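Local coordinates for protein photoreceptor-histidine kinase BphP (Stigmatella aurantiaca DW4/3-1, PDB 6BAF) that probably senses red and far-red light through a bound bilin chromophore and passes the signal to a histidine kinase output that influences cell development, at residues F156-I161 / S272-S277. Sequence-based numbering, arbitrary orientation.
Sequences FDRAII and SCTQVS. With BLR (3-[5-[(Z)-(4-ethenyl-3-methyl-5-oxidanylidene-pyrrol-2-ylidene)methyl]-2-[[5-[(Z)-(3-ethenyl-4-methyl-5-oxidanylidene-pyrrol-2-ylidene)methyl]-3-(3-hydroxy-3-oxopropyl)-4-methyl-1H-pyrrol-2-yl]methyl]-4-methyl-1H-pyrrol-3-yl]propanoic acid), chain B.
Asp157 reaches across to the end of the neighbouring strand, where its OD2 collects three donors from the segment 276-277 just past the strand's end. Val276 N, 2.8 Å from OD2, takes the anti lone pair; Ser277 OG, 2.7 Å from OD2, takes the syn one; and Ser277 N adds a third bond. A carboxylate oxygen can accept several donors at once, so it ties down both residues. The Asp157 carboxylate lies stacked on the Gln275 amide, the planes 6° apart, while Gln275 OE1 accepts from Asp157 N at 2.8 Å. The Phe156 ring lies across the strand, with Cys273 CB over one face, 3.6 Å from the centroid in a CH-pi contact; a small, weakly polar cysteine suits a place under an aromatic face. Thr274 and Arg158 form a hydrogen-bonded antiparallel pair. Beta-branched threonine favours a strand, and with chi1 at 46° its OG1 accepts from Arg158 NE (3.2 Å), whose long chain also carries NH2 to Asp182 O. Next along, Ile160 CG1 packs on Ser272 CB. Two residues, Asp157 and Arg158, sit opposite the single Thr274, making a classic beta bulge where adjacent central strands of the GAF-domain antiparallel sheet begin and end; Ile160, Ser272 and Thr274 line the bilin pocket.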
loop_
_atom_site.group_PDB
_atom_site.type_symbol
_atom_site.label_atom_id
_atom_site.label_comp_id
_atom_site.label_asym_id
_atom_site.label_seq_id
_atom_site.Cartn_x
_atom_site.Cartn_y
_atom_site.Cartn_z
ATOM N N PHE A 156 -8.596 -18.172 3.416
ATOM C CA PHE A 156 -9.328 -18.767 4.527
ATOM C C PHE A 156 -10.675 -19.352 4.070
ATOM O O PHE A 156 -11.374 -18.776 3.231
ATOM C CB PHE A 156 -9.544 -17.703 5.613
ATOM C CG PHE A 156 -8.478 -17.700 6.702
ATOM C CD1 PHE A 156 -8.426 -18.723 7.652
ATOM C CD2 PHE A 156 -7.554 -16.645 6.801
ATOM C CE1 PHE A 156 -7.465 -18.713 8.716
ATOM C CE2 PHE A 156 -6.594 -16.613 7.845
ATOM C CZ PHE A 156 -6.547 -17.663 8.800
ATOM N N ASP A 157 -11.063 -20.476 4.678
ATOM C CA ASP A 157 -12.370 -21.078 4.406
ATOM C C ASP A 157 -13.522 -20.151 4.713
ATOM O O ASP A 157 -14.566 -20.242 4.058
ATOM C CB ASP A 157 -12.560 -22.363 5.218
ATOM C CG ASP A 157 -11.691 -23.471 4.721
ATOM O OD1 ASP A 157 -11.508 -23.509 3.494
ATOM O OD2 ASP A 157 -11.155 -24.286 5.521
ATOM N N ARG A 158 -13.395 -19.283 5.723
ATOM C CA ARG A 158 -14.502 -18.419 6.087
ATOM C C ARG A 158 -13.962 -17.082 6.556
ATOM O O ARG A 158 -12.970 -17.035 7.280
ATOM C CB ARG A 158 -15.374 -19.082 7.187
ATOM C CG ARG A 158 -16.578 -18.236 7.726
ATOM C CD ARG A 158 -17.605 -19.136 8.596
ATOM N NE ARG A 158 -16.811 -20.004 9.430
ATOM C CZ ARG A 158 -16.962 -21.304 9.593
ATOM N NH1 ARG A 158 -16.086 -21.919 10.371
ATOM N NH2 ARG A 158 -17.975 -21.972 9.043
ATOM N N ALA A 159 -14.633 -15.997 6.190
ATOM C CA ALA A 159 -14.321 -14.678 6.705
ATOM C C ALA A 159 -15.643 -14.015 7.014
ATOM O O ALA A 159 -16.535 -14.003 6.161
ATOM C CB ALA A 159 -13.521 -13.818 5.698
ATOM N N ILE A 160 -15.782 -13.452 8.222
ATOM C CA ILE A 160 -17.011 -12.786 8.612
ATOM C C ILE A 160 -16.680 -11.398 9.117
ATOM O O ILE A 160 -15.540 -11.102 9.490
ATOM C CB ILE A 160 -17.784 -13.587 9.691
ATOM C CG1 ILE A 160 -16.951 -13.681 10.993
ATOM C CG2 ILE A 160 -18.100 -14.990 9.160
ATOM C CD1 ILE A 160 -17.798 -14.062 12.279
ATOM N N ILE A 161 -17.688 -10.531 9.103
ATOM C CA ILE A 161 -17.713 -9.344 9.944
ATOM C C ILE A 161 -18.511 -9.692 11.201
ATOM O O ILE A 161 -19.677 -10.095 11.120
ATOM C CB ILE A 161 -18.353 -8.133 9.250
ATOM C CG1 ILE A 161 -17.622 -7.739 7.941
ATOM C CG2 ILE A 161 -18.309 -6.983 10.229
ATOM C CD1 ILE A 161 -16.150 -7.470 8.123
ATOM N N SER A 272 -13.173 -11.637 11.154
ATOM C CA SER A 272 -12.754 -12.906 11.733
ATOM C C SER A 272 -12.676 -13.943 10.634
ATOM O O SER A 272 -13.662 -14.155 9.930
ATOM C CB SER A 272 -13.758 -13.376 12.835
ATOM O OG SER A 272 -13.387 -14.684 13.306
ATOM N N CYS A 273 -11.523 -14.601 10.496
ATOM C CA CYS A 273 -11.309 -15.641 9.495
ATOM C C CYS A 273 -11.023 -16.945 10.184
ATOM O O CYS A 273 -10.321 -16.972 11.209
ATOM C CB CYS A 273 -10.114 -15.355 8.560
ATOM S SG CYS A 273 -10.183 -13.681 7.908
ATOM N N THR A 274 -11.527 -18.031 9.594
ATOM C CA THR A 274 -11.353 -19.350 10.178
ATOM C C THR A 274 -11.125 -20.355 9.067
ATOM O O THR A 274 -11.650 -20.222 7.952
ATOM C CB THR A 274 -12.577 -19.757 11.048
ATOM O OG1 THR A 274 -13.782 -19.475 10.336
ATOM C CG2 THR A 274 -12.623 -18.927 12.357
ATOM N N GLN A 275 -10.319 -21.349 9.381
ATOM C CA GLN A 275 -9.999 -22.445 8.486
ATOM C C GLN A 275 -10.585 -23.703 9.099
ATOM O O GLN A 275 -10.292 -24.006 10.259
ATOM C CB GLN A 275 -8.489 -22.598 8.344
ATOM C CG GLN A 275 -8.078 -23.534 7.229
ATOM C CD GLN A 275 -8.218 -22.896 5.846
ATOM O OE1 GLN A 275 -8.848 -21.842 5.666
ATOM N NE2 GLN A 275 -7.599 -23.517 4.872
ATOM N N VAL A 276 -11.434 -24.409 8.354
ATOM C CA VAL A 276 -11.910 -25.700 8.841
ATOM C C VAL A 276 -10.955 -26.799 8.396
ATOM O O VAL A 276 -10.780 -27.788 9.108
ATOM C CB VAL A 276 -13.357 -25.963 8.378
ATOM C CG1 VAL A 276 -14.232 -24.749 8.667
ATOM C CG2 VAL A 276 -13.402 -26.221 6.927
ATOM N N SER A 277 -10.283 -26.581 7.261
ATOM C CA SER A 277 -9.333 -27.460 6.584
ATOM C C SER A 277 -8.151 -27.822 7.454
ATOM O O SER A 277 -8.261 -28.624 8.378
ATOM C CB SER A 277 -8.767 -26.780 5.314
ATOM O OG SER A 277 -9.782 -26.348 4.395
HETATM C CHA BLR B . -10.793 -14.797 21.673
HETATM N NA BLR B . -12.978 -15.545 20.633
HETATM C C1A BLR B . -11.784 -14.942 20.548
HETATM C C2A BLR B . -11.576 -14.449 19.256
HETATM C C3A BLR B . -12.681 -14.732 18.536
HETATM C C4A BLR B . -13.540 -15.429 19.400
HETATM C CMA BLR B . -12.899 -14.336 17.045
HETATM C CAA BLR B . -10.321 -13.705 18.795
HETATM C CBA BLR B . -9.157 -14.660 18.423
HETATM C CGA BLR B . -9.364 -15.305 17.044
HETATM O O1A BLR B . -9.461 -14.525 16.051
HETATM O O2A BLR B . -9.447 -16.581 16.873
HETATM C CHB BLR B . -14.928 -15.983 19.161
HETATM N NB BLR B . -14.664 -16.950 16.850
HETATM C C1B BLR B . -15.425 -16.371 18.022
HETATM C C2B BLR B . -16.856 -16.368 17.634
HETATM C C3B BLR B . -17.026 -16.875 16.334
HETATM C C4B BLR B . -15.702 -17.258 15.772
HETATM C CMB BLR B . -18.022 -15.867 18.495
HETATM O OB BLR B . -15.457 -17.731 14.718
HETATM C CAB BLR B . -18.402 -16.957 15.652
HETATM C CBB BLR B . -18.531 -17.299 14.391
HETATM N NC BLR B . -14.202 -17.956 24.651
HETATM C C1C BLR B . -15.463 -18.716 25.020
HETATM C C2C BLR B . -15.450 -18.813 26.511
HETATM C C3C BLR B . -14.316 -18.168 27.070
HETATM C C4C BLR B . -13.490 -17.616 25.950
HETATM C CMC BLR B . -16.556 -19.500 27.283
HETATM O OC BLR B . -16.280 -19.159 24.287
HETATM C CAC BLR B . -13.976 -18.069 28.569
HETATM C CBC BLR B . -14.856 -17.589 29.467
HETATM C CHD BLR B . -12.373 -16.970 26.082
HETATM N ND BLR B . -12.066 -16.020 23.568
HETATM C C1D BLR B . -11.643 -16.265 24.966
HETATM C C2D BLR B . -10.317 -15.720 25.210
HETATM C C3D BLR B . -9.888 -15.088 23.969
HETATM C C4D BLR B . -10.958 -15.235 22.918
HETATM C CMD BLR B . -9.560 -15.789 26.542
HETATM C CAD BLR B . -8.559 -14.398 23.741
HETATM C CBD BLR B . -7.620 -15.378 23.056
HETATM C CGD BLR B . -6.322 -14.594 23.049
HETATM O O1D BLR B . -6.263 -13.494 22.400
HETATM O O2D BLR B . -5.359 -15.007 23.764
#